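Long-range contact in amine Dehydrogenase (Pseudomonas putida, PDB 1JMX), which carries two covalently attached haems c and probably passes electrons through them, as expected of the haem-bearing alpha subunit of a quinohemoprotein amine dehydrogenase: residues I27-I41 with L60-E74. Residues are numbered along the deposited sequence; the frame is centred on the assembly and turned at random.
With HEC (heme c), chain F.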
loop_
_atom_site.group_PDB
_atom_site.type_symbol
_atom_site.label_atom_id
_atom_site.label_comp_id
_atom_site.label_asym_id
_atom_site.label_seq_id
_atom_site.Cartn_x
_atom_site.Cartn_y
_atom_site.Cartn_z
ATOM N N ILE A 27 5.825 10.300 -24.274
ATOM C CA ILE A 27 7.207 9.865 -24.056
ATOM C C ILE A 27 8.257 10.966 -24.000
ATOM O O ILE A 27 9.084 10.987 -23.091
ATOM C CB ILE A 27 7.619 8.831 -25.125
ATOM C CG1 ILE A 27 6.654 7.645 -25.074
ATOM C CG2 ILE A 27 9.059 8.365 -24.904
ATOM C CD1 ILE A 27 6.862 6.638 -26.173
ATOM N N SER A 28 8.203 11.896 -24.945
ATOM C CA SER A 28 9.179 12.977 -25.009
ATOM C C SER A 28 8.814 14.234 -24.228
ATOM O O SER A 28 9.402 15.290 -24.450
ATOM C CB SER A 28 9.428 13.352 -26.470
ATOM O OG SER A 28 9.703 12.198 -27.238
ATOM N N HIS A 29 7.887 14.120 -23.286
ATOM C CA HIS A 29 7.445 15.282 -22.524
ATOM C C HIS A 29 7.473 15.018 -21.022
ATOM O O HIS A 29 6.767 15.664 -20.244
ATOM C CB HIS A 29 6.032 15.651 -22.971
ATOM C CG HIS A 29 5.848 15.595 -24.452
ATOM N ND1 HIS A 29 6.102 16.669 -25.274
ATOM C CD2 HIS A 29 5.507 14.570 -25.267
ATOM C CE1 HIS A 29 5.931 16.308 -26.533
ATOM N NE2 HIS A 29 5.570 15.039 -26.556
ATOM N N GLN A 30 8.304 14.054 -20.638
ATOM C CA GLN A 30 8.459 13.661 -19.252
ATOM C C GLN A 30 9.917 13.276 -18.995
ATOM O O GLN A 30 10.601 12.780 -19.892
ATOM C CB GLN A 30 7.559 12.455 -18.961
ATOM C CG GLN A 30 6.074 12.682 -19.205
ATOM C CD GLN A 30 5.259 11.414 -19.065
ATOM O OE1 GLN A 30 5.772 10.376 -18.646
ATOM N NE2 GLN A 30 3.991 11.485 -19.429
ATOM N N ARG A 31 10.398 13.545 -17.783
ATOM C CA ARG A 31 11.768 13.186 -17.378
ATOM C C ARG A 31 11.655 12.389 -16.091
ATOM O O ARG A 31 10.934 12.787 -15.180
ATOM C CB ARG A 31 12.642 14.424 -17.161
ATOM C CG ARG A 31 12.937 15.182 -18.438
ATOM C CD ARG A 31 14.028 16.210 -18.273
ATOM N NE ARG A 31 13.619 17.373 -17.498
ATOM C CZ ARG A 31 14.061 17.637 -16.274
ATOM N NH1 ARG A 31 14.915 16.809 -15.691
ATOM N NH2 ARG A 31 13.703 18.755 -15.656
ATOM N N LYS A 32 12.319 11.242 -16.038
ATOM C CA LYS A 32 12.259 10.381 -14.857
ATOM C C LYS A 32 13.612 9.724 -14.577
ATOM O O LYS A 32 14.557 9.829 -15.370
ATOM C CB LYS A 32 11.233 9.253 -15.064
ATOM C CG LYS A 32 9.980 9.602 -15.855
ATOM C CD LYS A 32 9.238 8.325 -16.234
ATOM C CE LYS A 32 8.132 8.574 -17.249
ATOM N NZ LYS A 32 6.860 8.956 -16.630
ATOM N N THR A 33 13.677 9.013 -13.456
ATOM C CA THR A 33 14.878 8.287 -13.059
ATOM C C THR A 33 14.891 6.988 -13.870
ATOM O O THR A 33 13.913 6.674 -14.551
ATOM C CB THR A 33 14.844 7.925 -11.543
ATOM O OG1 THR A 33 13.741 7.051 -11.274
ATOM C CG2 THR A 33 14.725 9.177 -10.684
ATOM N N PRO A 34 16.010 6.238 -13.844
ATOM C CA PRO A 34 16.110 4.971 -14.581
ATOM C C PRO A 34 15.006 3.974 -14.196
ATOM O O PRO A 34 14.424 3.321 -15.065
ATOM C CB PRO A 34 17.492 4.462 -14.182
ATOM C CG PRO A 34 18.269 5.731 -14.063
ATOM C CD PRO A 34 17.326 6.625 -13.297
ATOM N N GLU A 35 14.711 3.861 -12.901
ATOM C CA GLU A 35 13.656 2.950 -12.465
ATOM C C GLU A 35 12.277 3.509 -12.783
ATOM O O GLU A 35 11.313 2.764 -12.848
ATOM C CB GLU A 35 13.762 2.545 -10.981
ATOM C CG GLU A 35 14.508 3.469 -10.049
ATOM C CD GLU A 35 16.005 3.447 -10.263
ATOM O OE1 GLU A 35 16.547 4.496 -10.630
ATOM O OE2 GLU A 35 16.639 2.395 -10.077
ATOM N N GLY A 36 12.195 4.824 -12.972
ATOM C CA GLY A 36 10.935 5.449 -13.326
ATOM C C GLY A 36 10.600 5.045 -14.755
ATOM O O GLY A 36 9.472 4.645 -15.056
ATOM N N TRP A 37 11.596 5.125 -15.633
ATOM C CA TRP A 37 11.410 4.735 -17.025
ATOM C C TRP A 37 11.054 3.260 -17.126
ATOM O O TRP A 37 10.138 2.903 -17.865
ATOM C CB TRP A 37 12.639 5.075 -17.876
ATOM C CG TRP A 37 12.673 6.521 -18.257
ATOM C CD1 TRP A 37 13.608 7.444 -17.898
ATOM C CD2 TRP A 37 11.690 7.223 -19.026
ATOM N NE1 TRP A 37 13.265 8.681 -18.388
ATOM C CE2 TRP A 37 12.094 8.574 -19.086
ATOM C CE3 TRP A 37 10.501 6.841 -19.669
ATOM C CZ2 TRP A 37 11.353 9.548 -19.762
ATOM C CZ3 TRP A 37 9.762 7.814 -20.342
ATOM C CH2 TRP A 37 10.194 9.151 -20.381
ATOM N N LEU A 38 11.734 2.416 -16.351
ATOM C CA LEU A 38 11.436 0.986 -16.352
ATOM C C LEU A 38 9.979 0.740 -15.922
ATOM O O LEU A 38 9.297 -0.125 -16.475
ATOM C CB LEU A 38 12.378 0.222 -15.415
ATOM C CG LEU A 38 12.006 -1.251 -15.177
ATOM C CD1 LEU A 38 12.150 -2.045 -16.465
ATOM C CD2 LEU A 38 12.872 -1.839 -14.088
ATOM N N MET A 39 9.517 1.507 -14.937
ATOM C CA MET A 39 8.155 1.392 -14.421
ATOM C C MET A 39 7.091 1.782 -15.437
ATOM O O MET A 39 6.029 1.179 -15.473
ATOM C CB MET A 39 7.989 2.210 -13.145
ATOM C CG MET A 39 8.420 1.470 -11.886
ATOM S SD MET A 39 8.102 2.400 -10.374
ATOM C CE MET A 39 6.294 2.348 -10.317
ATOM N N SER A 40 7.374 2.789 -16.259
ATOM C CA SER A 40 6.429 3.225 -17.288
ATOM C C SER A 40 6.285 2.162 -18.368
ATOM O O SER A 40 5.176 1.852 -18.793
ATOM C CB SER A 40 6.887 4.530 -17.923
ATOM O OG SER A 40 6.764 5.579 -17.006
ATOM N N ILE A 41 7.418 1.607 -18.799
ATOM C CA ILE A 41 7.429 0.577 -19.826
ATOM C C ILE A 41 6.764 -0.702 -19.318
ATOM O O ILE A 41 6.028 -1.363 -20.054
ATOM C CB ILE A 41 8.856 0.297 -20.319
ATOM C CG1 ILE A 41 9.429 1.568 -20.960
ATOM C CG2 ILE A 41 8.850 -0.862 -21.306
ATOM C CD1 ILE A 41 10.916 1.519 -21.259
ATOM N N LEU A 60 15.826 0.433 -24.077
ATOM C CA LEU A 60 14.984 1.627 -24.041
ATOM C C LEU A 60 15.140 2.431 -22.761
ATOM O O LEU A 60 15.154 3.657 -22.801
ATOM C CB LEU A 60 13.517 1.276 -24.284
ATOM C CG LEU A 60 13.180 1.077 -25.762
ATOM C CD1 LEU A 60 11.725 0.685 -25.911
ATOM C CD2 LEU A 60 13.467 2.358 -26.540
ATOM N N VAL A 61 15.270 1.743 -21.630
ATOM C CA VAL A 61 15.446 2.410 -20.337
ATOM C C VAL A 61 16.737 3.227 -20.361
ATOM O O VAL A 61 16.739 4.393 -19.988
ATOM C CB VAL A 61 15.488 1.388 -19.166
ATOM C CG1 VAL A 61 15.906 2.077 -17.866
ATOM C CG2 VAL A 61 14.121 0.724 -18.996
ATOM N N LYS A 62 17.817 2.617 -20.847
ATOM C CA LYS A 62 19.114 3.285 -20.939
ATOM C C LYS A 62 18.980 4.526 -21.812
ATOM O O LYS A 62 19.385 5.624 -21.421
ATOM C CB LYS A 62 20.161 2.332 -21.530
ATOM C CG LYS A 62 21.553 2.943 -21.738
ATOM C CD LYS A 62 22.307 3.089 -20.427
ATOM C CE LYS A 62 23.728 3.595 -20.631
ATOM N NZ LYS A 62 23.830 5.072 -20.768
ATOM N N TYR A 63 18.350 4.348 -22.970
ATOM C CA TYR A 63 18.145 5.433 -23.921
ATOM C C TYR A 63 17.329 6.579 -23.332
ATOM O O TYR A 63 17.717 7.742 -23.417
ATOM C CB TYR A 63 17.461 4.904 -25.195
ATOM C CG TYR A 63 17.181 5.982 -26.217
ATOM C CD1 TYR A 63 15.893 6.502 -26.387
ATOM C CD2 TYR A 63 18.216 6.527 -26.983
ATOM C CE1 TYR A 63 15.647 7.542 -27.288
ATOM C CE2 TYR A 63 17.980 7.569 -27.889
ATOM C CZ TYR A 63 16.696 8.073 -28.033
ATOM O OH TYR A 63 16.475 9.119 -28.904
ATOM N N LEU A 64 16.205 6.247 -22.716
ATOM C CA LEU A 64 15.335 7.266 -22.141
ATOM C C LEU A 64 15.886 7.904 -20.866
ATOM O O LEU A 64 15.704 9.091 -20.641
ATOM C CB LEU A 64 13.947 6.677 -21.915
ATOM C CG LEU A 64 13.297 6.226 -23.223
ATOM C CD1 LEU A 64 12.119 5.321 -22.944
ATOM C CD2 LEU A 64 12.893 7.446 -24.038
ATOM N N ALA A 65 16.607 7.124 -20.069
ATOM C CA ALA A 65 17.190 7.614 -18.826
ATOM C C ALA A 65 18.284 8.655 -19.085
ATOM O O ALA A 65 18.469 9.577 -18.301
ATOM C CB ALA A 65 17.735 6.450 -18.009
ATOM N N ASP A 66 19.008 8.493 -20.186
ATOM C CA ASP A 66 20.066 9.424 -20.562
ATOM C C ASP A 66 19.478 10.665 -21.214
ATOM O O ASP A 66 19.833 11.779 -20.854
ATOM C CB ASP A 66 21.046 8.766 -21.535
ATOM C CG ASP A 66 22.005 7.806 -20.862
ATOM O OD1 ASP A 66 21.718 7.274 -19.767
ATOM O OD2 ASP A 66 23.069 7.570 -21.453
ATOM N N LYS A 67 18.578 10.466 -22.176
ATOM C CA LYS A 67 17.932 11.571 -22.894
ATOM C C LYS A 67 17.039 12.431 -22.000
ATOM O O LYS A 67 17.104 13.667 -22.027
ATOM C CB LYS A 67 17.093 11.026 -24.057
ATOM C CG LYS A 67 17.634 11.358 -25.439
ATOM C CD LYS A 67 19.081 10.864 -25.600
ATOM C CE LYS A 67 19.221 9.368 -25.268
ATOM N NZ LYS A 67 20.633 8.845 -25.163
ATOM N N GLN A 68 16.192 11.765 -21.221
ATOM C CA GLN A 68 15.259 12.446 -20.335
ATOM C C GLN A 68 15.380 12.001 -18.885
ATOM O O GLN A 68 14.533 11.284 -18.357
ATOM C CB GLN A 68 13.839 12.240 -20.849
ATOM C CG GLN A 68 13.588 12.892 -22.200
ATOM C CD GLN A 68 12.641 12.087 -23.054
ATOM O OE1 GLN A 68 12.855 11.932 -24.257
ATOM N NE2 GLN A 68 11.601 11.549 -22.439
ATOM N N GLY A 69 16.455 12.441 -18.247
ATOM C CA GLY A 69 16.682 12.102 -16.858
ATOM C C GLY A 69 16.574 13.336 -15.989
ATOM O O GLY A 69 16.115 14.387 -16.434
ATOM N N LEU A 70 16.978 13.199 -14.735
ATOM C CA LEU A 70 16.929 14.314 -13.804
ATOM C C LEU A 70 18.348 14.746 -13.459
ATOM O O LEU A 70 19.266 13.933 -13.441
ATOM C CB LEU A 70 16.221 13.905 -12.508
ATOM C CG LEU A 70 14.822 13.297 -12.523
ATOM C CD1 LEU A 70 14.348 13.128 -11.092
ATOM C CD2 LEU A 70 13.867 14.185 -13.278
ATOM N N ALA A 71 18.532 16.034 -13.217
ATOM C CA ALA A 71 19.832 16.528 -12.804
ATOM C C ALA A 71 20.025 16.007 -11.369
ATOM O O ALA A 71 19.056 15.651 -10.695
ATOM C CB ALA A 71 19.847 18.047 -12.831
ATOM N N PRO A 72 21.279 15.908 -10.902
ATOM C CA PRO A 72 21.517 15.420 -9.544
ATOM C C PRO A 72 20.710 16.172 -8.486
ATOM O O PRO A 72 20.049 15.557 -7.658
ATOM C CB PRO A 72 23.019 15.627 -9.377
ATOM C CG PRO A 72 23.526 15.381 -10.756
ATOM C CD PRO A 72 22.554 16.164 -11.592
ATOM N N SER A 73 20.715 17.498 -8.564
ATOM C CA SER A 73 19.996 18.327 -7.609
ATOM C C SER A 73 18.478 18.165 -7.654
ATOM O O SER A 73 17.783 18.608 -6.749
ATOM C CB SER A 73 20.380 19.795 -7.782
ATOM O OG SER A 73 20.010 20.276 -9.055
ATOM N N GLU A 74 17.961 17.545 -8.710
ATOM C CA GLU A 74 16.523 17.326 -8.815
ATOM C C GLU A 74 16.113 16.057 -8.071
ATOM O O GLU A 74 14.928 15.758 -7.954
ATOM C CB GLU A 74 16.081 17.273 -10.278
ATOM C CG GLU A 74 16.274 18.590 -11.031
ATOM C CD GLU A 74 15.820 18.509 -12.476
ATOM O OE1 GLU A 74 16.109 17.502 -13.148
ATOM O OE2 GLU A 74 15.165 19.453 -12.941
HETATM FE FE HEC F . 2.662 4.050 -23.701
HETATM C CHA HEC F . 1.119 6.257 -21.673
HETATM C CHB HEC F . 5.673 5.227 -22.708
HETATM C CHC HEC F . 4.217 1.827 -25.775
HETATM C CHD HEC F . -0.390 2.858 -24.723
HETATM N NA HEC F . 3.264 5.441 -22.459
HETATM C C1A HEC F . 2.498 6.275 -21.688
HETATM C C2A HEC F . 3.328 7.176 -20.899
HETATM C C3A HEC F . 4.603 6.879 -21.196
HETATM C C4A HEC F . 4.565 5.802 -22.162
HETATM C CMA HEC F . 5.836 7.550 -20.626
HETATM C CAA HEC F . 2.828 8.231 -19.939
HETATM C CBA HEC F . 2.846 7.671 -18.534
HETATM C CGA HEC F . 2.354 8.656 -17.491
HETATM O O1A HEC F . 1.987 9.791 -17.839
HETATM O O2A HEC F . 2.336 8.284 -16.303
HETATM N NB HEC F . 4.525 3.615 -24.142
HETATM C C1B HEC F . 5.683 4.207 -23.632
HETATM C C2B HEC F . 6.884 3.667 -24.174
HETATM C C3B HEC F . 6.473 2.708 -25.057
HETATM C C4B HEC F . 5.018 2.671 -25.026
HETATM C CMB HEC F . 8.324 4.102 -23.828
HETATM C CAB HEC F . 7.432 1.883 -25.891
HETATM C CBB HEC F . 8.053 0.623 -25.281
HETATM N NC HEC F . 2.044 2.645 -24.969
HETATM C C1C HEC F . 2.832 1.810 -25.752
HETATM C C2C HEC F . 2.033 0.916 -26.551
HETATM C C3C HEC F . 0.756 1.202 -26.279
HETATM C C4C HEC F . 0.754 2.276 -25.280
HETATM C CMC HEC F . 2.573 -0.132 -27.525
HETATM C CAC HEC F . -0.421 0.673 -27.084
HETATM C CBC HEC F . -1.068 -0.663 -26.778
HETATM N ND HEC F . 0.759 4.462 -23.287
HETATM C C1D HEC F . -0.389 3.885 -23.785
HETATM C C2D HEC F . -1.598 4.488 -23.209
HETATM C C3D HEC F . -1.134 5.442 -22.351
HETATM C C4D HEC F . 0.297 5.410 -22.416
HETATM C CMD HEC F . -3.054 4.115 -23.514
HETATM C CAD HEC F . -1.932 6.394 -21.462
HETATM C CBD HEC F . -2.365 5.840 -20.113
HETATM C CGD HEC F . -1.209 5.377 -19.260
HETATM O O1D HEC F . -1.028 4.167 -19.101
HETATM O O2D HEC F . -0.466 6.219 -18.735
HETATM O O HOH W 1 11.849 10.792 -26.574
HETATM O O HOH W 2 17.206 8.845 -15.707
#
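R31 runs out beside the chain that leaves helix 60-67, and its side chain meets something at almost every atom. CB lies near G69 O and Q68 O, CG near G69 O and Q68 CB; CD passes 3.3 Å from G69 O. NE stays beside the same oxygen, and CZ faces both it and E74 OE1. A bend at chi3 (-72°) turns the guanidinium so that NH1 donates in its own plane to a lone pair of G69 O and, nearly straight (171°), to E74 OE1. NH2 takes E74 OE2, completing an end-on, nearly coplanar salt bridge, and also reaches L162 O. With an alanine in place of R31, the buried E74 carboxylate would probably lose its countercharge, keeping A71 N and S164. Within this cytochrome c-like haem domain, helices 34-41 and 60-67 cross at 129°, V61 entering as a knob among P34, W37, L38 and I41. The W37 indole is clamped between K32 CD and L64 CB, one on each face. Its NE1 donates 2.9 Å to Q68 O, which K32 N reaches from the other side of the carbonyl plane. Q68 NE2 bridges I27 O (2.7 Å) and Q30 O, tying the helix end to the loop. There I27 CG1 packs 3.5 Å from haem CHB.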